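Local structure of iota-carrageenase (Alteromonas sp., 1H80) at residues G211-R216 with K244-V249; N239-K244 with N265-S270; F354-R359 with F424-I429. The protein hydrolyses the beta-1,4 linkages of iota-carrageenan, a sulfated galactan of red algal cell walls, within the chain and with inversion of anomeric configuration. All blocks are in the same frame, centred on the assembly; numbering follows the deposited sequence.

Overall arrangement
The three contacts lie between successive coils of a parallel beta-helix. Interactions 1 and 2 touch, with centres about 8 Å apart, and their segments alternate along the chain: Lys244, just after strand 231-243, closes the 239-244 segment of interaction 2 and opens 244-249 of interaction 1. Interaction 3 follows both in sequence; its centre is about 10 Å from that of interaction 2 and about 15 Å from that of interaction 1. Between interactions 2 and 3 comes one step, the pairing of 261-269 with 351-359, where Asn265 N probably bonds Phe354 O and Arg359 N probably bonds Ser268 O. Interaction 1 lies where the chain leaves that face, so the contacts stack coil upon coil along the catalytic domain.

Interaction 1: G211-R216 with K244-V249; sequences GGIALR and KGLAAV
Ile213 chi1 (-64°) sets CG1 anti to the carbonyl carbon, beside the backbone N, and brings it against Leu246 CB; Leu246 CG has the same disposition (chi1 -67°). The two side chains cross obliquely, with Ile213 CG1 3.7 Å from Leu246 CB. Farther out, Ile213 CD1 approaches Leu246 CD1 at 4.1 Å and also lies over one face of the Arg216 guanidinium, toward its rim. The polar end of that arginine is held by a salt bridge to Glu218 and a hydrogen bond to the carbonyl of Tyr191.

The backbones follow one another as neighbouring coils of a right-handed parallel beta-helix, at the corner where strands 202-210 and 231-243 pass on to 216-218 and 250-252. Leu246 N donates to Gly212 O at 2.9 Å, and Leu215 N reaches Ala248 O, also at 2.9 Å, nearly along the C=O axis. Between them the bond from Ala214 N to Ala247 O is weak, at 3.4 Å. Ala247 O also receives a CA-H contact from Ile213 CA at 3.2 Å. Gly211 CA lies only 3.8 Å from Gly245 CA, and a CB on Gly245 would run into Gly212 O and Gly211 C.

Inter-coil hydrogen bonds thus satisfy buried peptide groups of the corner, while the hydrocarbon beside Arg216 probably strengthens the hold of Glu218 on its charge.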
# COMPACT_ATOMS: atom_id res chain seq x y z
N GLY A 211 -8.21 4.87 5.77
CA GLY A 211 -7.95 5.85 4.74
C GLY A 211 -7.11 5.20 3.65
O GLY A 211 -6.37 4.24 3.92
N GLY A 212 -7.23 5.69 2.42
CA GLY A 212 -6.45 5.12 1.33
C GLY A 212 -6.73 3.66 1.07
O GLY A 212 -7.87 3.21 1.16
N ILE A 213 -5.69 2.90 0.74
CA ILE A 213 -5.82 1.48 0.45
C ILE A 213 -4.81 0.69 1.28
O ILE A 213 -3.64 1.07 1.36
CB ILE A 213 -5.60 1.22 -1.05
CG1 ILE A 213 -6.70 1.93 -1.84
CG2 ILE A 213 -5.60 -0.28 -1.34
CD1 ILE A 213 -6.52 1.85 -3.31
N ALA A 214 -5.26 -0.40 1.89
CA ALA A 214 -4.38 -1.21 2.72
C ALA A 214 -3.32 -1.94 1.90
O ALA A 214 -2.12 -1.83 2.17
CB ALA A 214 -5.19 -2.20 3.54
N LEU A 215 -3.76 -2.69 0.90
CA LEU A 215 -2.85 -3.43 0.04
C LEU A 215 -3.06 -2.92 -1.37
O LEU A 215 -3.94 -3.39 -2.10
CB LEU A 215 -3.13 -4.93 0.12
CG LEU A 215 -2.22 -5.81 -0.74
CD1 LEU A 215 -0.74 -5.53 -0.42
CD2 LEU A 215 -2.56 -7.26 -0.48
N ARG A 216 -2.24 -1.94 -1.75
CA ARG A 216 -2.34 -1.30 -3.05
C ARG A 216 -1.38 -1.93 -4.05
O ARG A 216 -0.20 -1.57 -4.12
CB ARG A 216 -2.03 0.18 -2.88
CG ARG A 216 -2.22 1.02 -4.12
CD ARG A 216 -1.69 2.42 -3.88
NE ARG A 216 -2.53 3.20 -2.97
CZ ARG A 216 -3.59 3.90 -3.37
NH1 ARG A 216 -3.92 3.93 -4.65
NH2 ARG A 216 -4.31 4.59 -2.49
N LYS A 244 -12.89 3.61 6.42
CA LYS A 244 -12.95 5.00 5.98
C LYS A 244 -11.96 5.29 4.85
O LYS A 244 -11.34 6.35 4.82
CB LYS A 244 -12.68 5.94 7.15
CG LYS A 244 -13.66 5.75 8.30
CD LYS A 244 -13.37 6.74 9.43
CE LYS A 244 -14.33 6.56 10.58
NZ LYS A 244 -14.06 7.52 11.69
N GLY A 245 -11.82 4.35 3.92
CA GLY A 245 -10.90 4.55 2.82
C GLY A 245 -11.47 4.19 1.47
O GLY A 245 -12.68 4.13 1.28
N LEU A 246 -10.57 3.94 0.52
CA LEU A 246 -10.96 3.58 -0.84
C LEU A 246 -11.28 2.09 -0.95
O LEU A 246 -12.34 1.71 -1.44
CB LEU A 246 -9.84 3.93 -1.82
CG LEU A 246 -9.52 5.40 -2.05
CD1 LEU A 246 -8.30 5.51 -2.95
CD2 LEU A 246 -10.71 6.10 -2.67
N ALA A 247 -10.34 1.26 -0.50
CA ALA A 247 -10.52 -0.19 -0.58
C ALA A 247 -9.47 -0.88 0.28
O ALA A 247 -8.45 -0.28 0.62
CB ALA A 247 -10.38 -0.65 -2.02
N ALA A 248 -9.72 -2.13 0.62
CA ALA A 248 -8.78 -2.90 1.41
C ALA A 248 -7.73 -3.46 0.47
O ALA A 248 -6.54 -3.42 0.74
CB ALA A 248 -9.50 -4.05 2.12
N VAL A 249 -8.20 -3.96 -0.66
CA VAL A 249 -7.32 -4.54 -1.66
C VAL A 249 -7.60 -3.94 -3.02
O VAL A 249 -8.75 -3.85 -3.44
CB VAL A 249 -7.52 -6.06 -1.74
CG1 VAL A 249 -6.64 -6.64 -2.84
CG2 VAL A 249 -7.20 -6.71 -0.40

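Interaction 2: N239-K244 with N265-S270; sequences NIRCSK and NVSSVS
Cys242 is gripped through both backbone polar atoms by the 265-270 strand: its N donates to Ser267 O at 3.0 Å, and its O accepts from Val269 N at 2.9 Å. Ile240 N to Asn265 O, Ser267 N to Ile240 O and Lys244 N to Val269 O complete five bonds between adjacent parallel strands of the beta-helix, which run within 9° of each other.

Asn239 and Asn265 occupy equivalent positions in consecutive coils. Their side chains lie side by side and point the same way, the amide planes only 7° apart, with Asn239 CB 3.7 Å from Asn265 ND2. A water molecule lies 2.8 Å from Asn239 OD1 and the same distance from Ser267 OG; its bond to Asn265 OD1 is weak. From above the carbonyl plane, Arg241 NH1 donates to Asn239 OD1 at 2.8 Å, and it has a second acceptor in Asn206 OD1.

Ile240, Val266, Cys242 and Ser268 share the face of the sheet opposite Arg241 and Ser267, where Cys242 CB and Ser268 CB are 4.3 Å apart. Ala248 packs against Val266 and Cys242 on this side, and Cys242 is tied by a disulfide to Cys271.

On the Arg241 side, Ser267 takes the crowded position, OG between the backbone N and the carbonyl carbon (chi1 64°), which sets that oxygen 3.1 Å from Arg241 CG.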
# COMPACT_ATOMS: atom_id res chain seq x y z
N ASN A 239 -6.39 -11.64 5.51
CA ASN A 239 -6.90 -10.70 6.50
C ASN A 239 -6.42 -9.27 6.23
O ASN A 239 -5.60 -8.72 6.97
CB ASN A 239 -6.49 -11.15 7.90
CG ASN A 239 -7.16 -10.35 8.98
OD1 ASN A 239 -8.07 -9.57 8.72
ND2 ASN A 239 -6.70 -10.53 10.22
N ILE A 240 -6.94 -8.70 5.15
CA ILE A 240 -6.60 -7.34 4.75
C ILE A 240 -7.86 -6.51 4.98
O ILE A 240 -8.94 -6.87 4.51
CB ILE A 240 -6.20 -7.29 3.27
CG1 ILE A 240 -5.12 -8.34 2.98
CG2 ILE A 240 -5.73 -5.90 2.91
CD1 ILE A 240 -3.85 -8.21 3.82
N ARG A 241 -7.70 -5.40 5.69
CA ARG A 241 -8.85 -4.58 6.04
C ARG A 241 -8.72 -3.10 5.75
O ARG A 241 -7.63 -2.52 5.78
CB ARG A 241 -9.16 -4.77 7.53
CG ARG A 241 -9.17 -6.24 7.97
CD ARG A 241 -9.58 -6.41 9.42
NE ARG A 241 -8.66 -5.78 10.37
CZ ARG A 241 -7.44 -6.24 10.65
NH1 ARG A 241 -6.97 -7.33 10.06
NH2 ARG A 241 -6.69 -5.60 11.54
N CYS A 242 -9.86 -2.48 5.45
CA CYS A 242 -9.93 -1.06 5.16
C CYS A 242 -11.02 -0.43 6.03
O CYS A 242 -12.00 -1.08 6.39
CB CYS A 242 -10.27 -0.82 3.67
SG CYS A 242 -10.86 0.89 3.43
N SER A 243 -10.83 0.83 6.40
CA SER A 243 -11.83 1.57 7.18
C SER A 243 -11.74 3.02 6.74
O SER A 243 -10.65 3.59 6.65
CB SER A 243 -11.57 1.44 8.69
OG SER A 243 -10.32 1.97 9.07
N LYS A 244 -12.89 3.61 6.42
CA LYS A 244 -12.95 5.00 5.98
C LYS A 244 -11.96 5.29 4.85
O LYS A 244 -11.34 6.35 4.82
CB LYS A 244 -12.68 5.94 7.15
CG LYS A 244 -13.66 5.75 8.30
CD LYS A 244 -13.37 6.74 9.43
CE LYS A 244 -14.33 6.56 10.58
NZ LYS A 244 -14.06 7.52 11.69
N ASN A 265 -9.90 -13.50 3.03
CA ASN A 265 -10.41 -12.72 4.14
C ASN A 265 -10.15 -11.22 4.02
O ASN A 265 -9.24 -10.67 4.64
CB ASN A 265 -9.81 -13.25 5.45
CG ASN A 265 -10.42 -12.60 6.67
OD1 ASN A 265 -11.43 -11.90 6.59
ND2 ASN A 265 -9.81 -12.84 7.83
N VAL A 266 -10.96 -10.57 3.20
CA VAL A 266 -10.86 -9.14 2.98
C VAL A 266 -12.09 -8.50 3.60
O VAL A 266 -13.20 -8.97 3.39
CB VAL A 266 -10.83 -8.81 1.47
CG1 VAL A 266 -10.79 -7.31 1.26
CG2 VAL A 266 -9.64 -9.49 0.82
N SER A 267 -11.90 -7.45 4.38
CA SER A 267 -13.04 -6.80 5.00
C SER A 267 -12.88 -5.30 4.98
O SER A 267 -11.77 -4.78 5.10
CB SER A 267 -13.22 -7.29 6.43
OG SER A 267 -12.11 -6.93 7.23
N SER A 268 -13.99 -4.61 4.82
CA SER A 268 -13.98 -3.17 4.79
C SER A 268 -15.12 -2.62 5.62
O SER A 268 -16.16 -3.26 5.76
CB SER A 268 -14.12 -2.68 3.35
OG SER A 268 -15.37 -3.03 2.79
N VAL A 269 -14.90 -1.44 6.18
CA VAL A 269 -15.92 -0.76 6.97
C VAL A 269 -15.92 0.67 6.50
O VAL A 269 -14.93 1.39 6.66
CB VAL A 269 -15.63 -0.81 8.48
CG1 VAL A 269 -16.73 -0.07 9.23
CG2 VAL A 269 -15.55 -2.26 8.95
N SER A 270 -17.02 1.08 5.89
CA SER A 270 -17.14 2.43 5.38
C SER A 270 -16.05 2.77 4.35
O SER A 270 -15.45 3.84 4.42
CB SER A 270 -17.10 3.44 6.54
OG SER A 270 -17.41 4.75 6.10
O HOH W 1 -10.52 -9.21 7.33

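Interaction 3: F354-R359 with F424-I429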
# COMPACT_ATOMS: atom_id res chain seq x y z
N PHE A 354 -10.84 -14.67 -1.90
CA PHE A 354 -11.85 -15.43 -1.17
C PHE A 354 -12.33 -14.72 0.09
O PHE A 354 -11.53 -14.09 0.79
CB PHE A 354 -11.31 -16.80 -0.76
CG PHE A 354 -10.80 -17.63 -1.89
CD1 PHE A 354 -9.54 -17.41 -2.42
CD2 PHE A 354 -11.58 -18.66 -2.42
CE1 PHE A 354 -9.05 -18.20 -3.46
CE2 PHE A 354 -11.10 -19.46 -3.46
CZ PHE A 354 -9.83 -19.23 -3.98
N ASP A 355 -13.62 -14.84 0.37
CA ASP A 355 -14.25 -14.25 1.55
C ASP A 355 -14.08 -12.74 1.66
O ASP A 355 -13.17 -12.24 2.32
CB ASP A 355 -13.71 -14.92 2.82
CG ASP A 355 -13.84 -16.43 2.78
OD1 ASP A 355 -14.90 -16.93 2.35
OD2 ASP A 355 -12.89 -17.12 3.20
N VAL A 356 -14.99 -12.02 1.01
CA VAL A 356 -14.97 -10.57 1.00
C VAL A 356 -16.20 -10.05 1.74
O VAL A 356 -17.32 -10.49 1.47
CB VAL A 356 -14.99 -10.03 -0.45
CG1 VAL A 356 -14.94 -8.51 -0.45
CG2 VAL A 356 -13.82 -10.60 -1.24
N THR A 357 -15.98 -9.15 2.68
CA THR A 357 -17.09 -8.58 3.44
C THR A 357 -16.97 -7.07 3.47
O THR A 357 -15.95 -6.52 3.89
CB THR A 357 -17.10 -9.10 4.90
OG1 THR A 357 -17.20 -10.53 4.89
CG2 THR A 357 -18.29 -8.52 5.66
N ALA A 358 -18.01 -6.39 2.99
CA ALA A 358 -18.02 -4.94 2.98
C ALA A 358 -19.15 -4.45 3.86
O ALA A 358 -20.31 -4.76 3.61
CB ALA A 358 -18.20 -4.42 1.56
N ARG A 359 -18.81 -3.69 4.89
CA ARG A 359 -19.81 -3.14 5.79
C ARG A 359 -20.02 -1.69 5.39
O ARG A 359 -19.06 -0.92 5.28
CB ARG A 359 -19.35 -3.23 7.25
CG ARG A 359 -20.35 -2.65 8.24
CD ARG A 359 -19.85 -2.77 9.67
NE ARG A 359 -19.88 -4.14 10.17
CZ ARG A 359 -20.97 -4.73 10.67
NH1 ARG A 359 -22.11 -4.06 10.75
NH2 ARG A 359 -20.91 -5.98 11.09
N PHE A 424 -14.83 -14.70 -4.50
CA PHE A 424 -15.67 -15.78 -3.98
C PHE A 424 -16.23 -15.39 -2.62
O PHE A 424 -15.56 -14.73 -1.82
CB PHE A 424 -14.85 -17.07 -3.83
CG PHE A 424 -14.21 -17.53 -5.11
CD1 PHE A 424 -13.03 -16.94 -5.56
CD2 PHE A 424 -14.77 -18.56 -5.86
CE1 PHE A 424 -12.43 -17.36 -6.74
CE2 PHE A 424 -14.17 -18.99 -7.04
CZ PHE A 424 -13.00 -18.39 -7.48
N ASN A 425 -17.47 -15.81 -2.36
CA ASN A 425 -18.14 -15.53 -1.10
C ASN A 425 -18.08 -14.06 -0.72
O ASN A 425 -17.51 -13.69 0.31
CB ASN A 425 -17.52 -16.40 0.00
CG ASN A 425 -18.24 -16.27 1.33
OD1 ASN A 425 -19.47 -16.12 1.38
ND2 ASN A 425 -17.49 -16.34 2.42
N VAL A 426 -18.69 -13.22 -1.55
CA VAL A 426 -18.74 -11.78 -1.32
C VAL A 426 -20.02 -11.45 -0.56
O VAL A 426 -21.10 -11.89 -0.94
CB VAL A 426 -18.74 -11.01 -2.65
CG1 VAL A 426 -18.85 -9.52 -2.39
CG2 VAL A 426 -17.47 -11.32 -3.43
N LYS A 427 -19.88 -10.67 0.51
CA LYS A 427 -21.03 -10.30 1.32
C LYS A 427 -21.03 -8.82 1.68
O LYS A 427 -19.98 -8.20 1.82
CB LYS A 427 -21.04 -11.12 2.62
CG LYS A 427 -21.19 -12.62 2.41
CD LYS A 427 -21.03 -13.36 3.73
CE LYS A 427 -21.22 -14.86 3.55
NZ LYS A 427 -22.61 -15.21 3.13
N ARG A 428 -22.23 -8.26 1.81
CA ARG A 428 -22.39 -6.87 2.18
C ARG A 428 -23.20 -6.80 3.46
O ARG A 428 -24.06 -7.64 3.71
CB ARG A 428 -23.13 -6.09 1.09
CG ARG A 428 -22.35 -5.90 -0.20
CD ARG A 428 -23.15 -5.02 -1.13
NE ARG A 428 -24.45 -5.61 -1.41
CZ ARG A 428 -25.51 -4.94 -1.86
NH1 ARG A 428 -25.41 -3.63 -2.08
NH2 ARG A 428 -26.65 -5.56 -2.09
N ILE A 429 -22.91 -5.79 4.27
CA ILE A 429 -23.61 -5.60 5.53
C ILE A 429 -24.11 -4.16 5.65
O ILE A 429 -23.35 -3.21 5.47
CB ILE A 429 -22.70 -5.90 6.73
CG1 ILE A 429 -22.22 -7.35 6.68
CG2 ILE A 429 -23.44 -5.62 8.03
CD1 ILE A 429 -21.26 -7.71 7.79
O HOH W 2 -17.90 -13.05 3.06
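Phe354 to Arg359 and Phe424 to Ile429 pair in parallel; the axes of strands 354-359 and 426-429 approach to 4.7 Å at 16°. Val356 O accepts from Lys427 N at 2.7 Å, and Lys427 O in turn accepts from Ala358 N. Ile429 N binds Ala358 O, while at the other end Asp355 N and Val356 N donate to Phe424 O and Asn425 O.

The phenylalanines form an offset stack, centroids 4.7 Å apart and planes at 12°. Each CG is anti to its carbonyl carbon (chi1 -57° in Phe424), and the two side chains run side by side, so that Phe354 CE2 lies over the face of the Phe424 ring, nearest CD1. An alanine in place of Phe424 would probably leave that face of the Phe354 ring without its stacking partner and the ring freer to turn. Such stacks of like residues between consecutive coils are a hallmark of parallel beta-helices.

Next in the chain, Asn425 ND2 donates to Asp355 OD1 at 2.7 Å, on the anti side of the carboxylate; the bond lies in the amide plane, and the two flat groups stand nearly perpendicular. A water donates to Asn425 O at 2.9 Å and also bonds Thr357 OG1.

Ile429 CD1 touches Thr357 CG2 at 3.7 Å, and Ile429 CG2 lies over one face of the Arg359 guanidinium, 3.4 Å from Arg359 NH1.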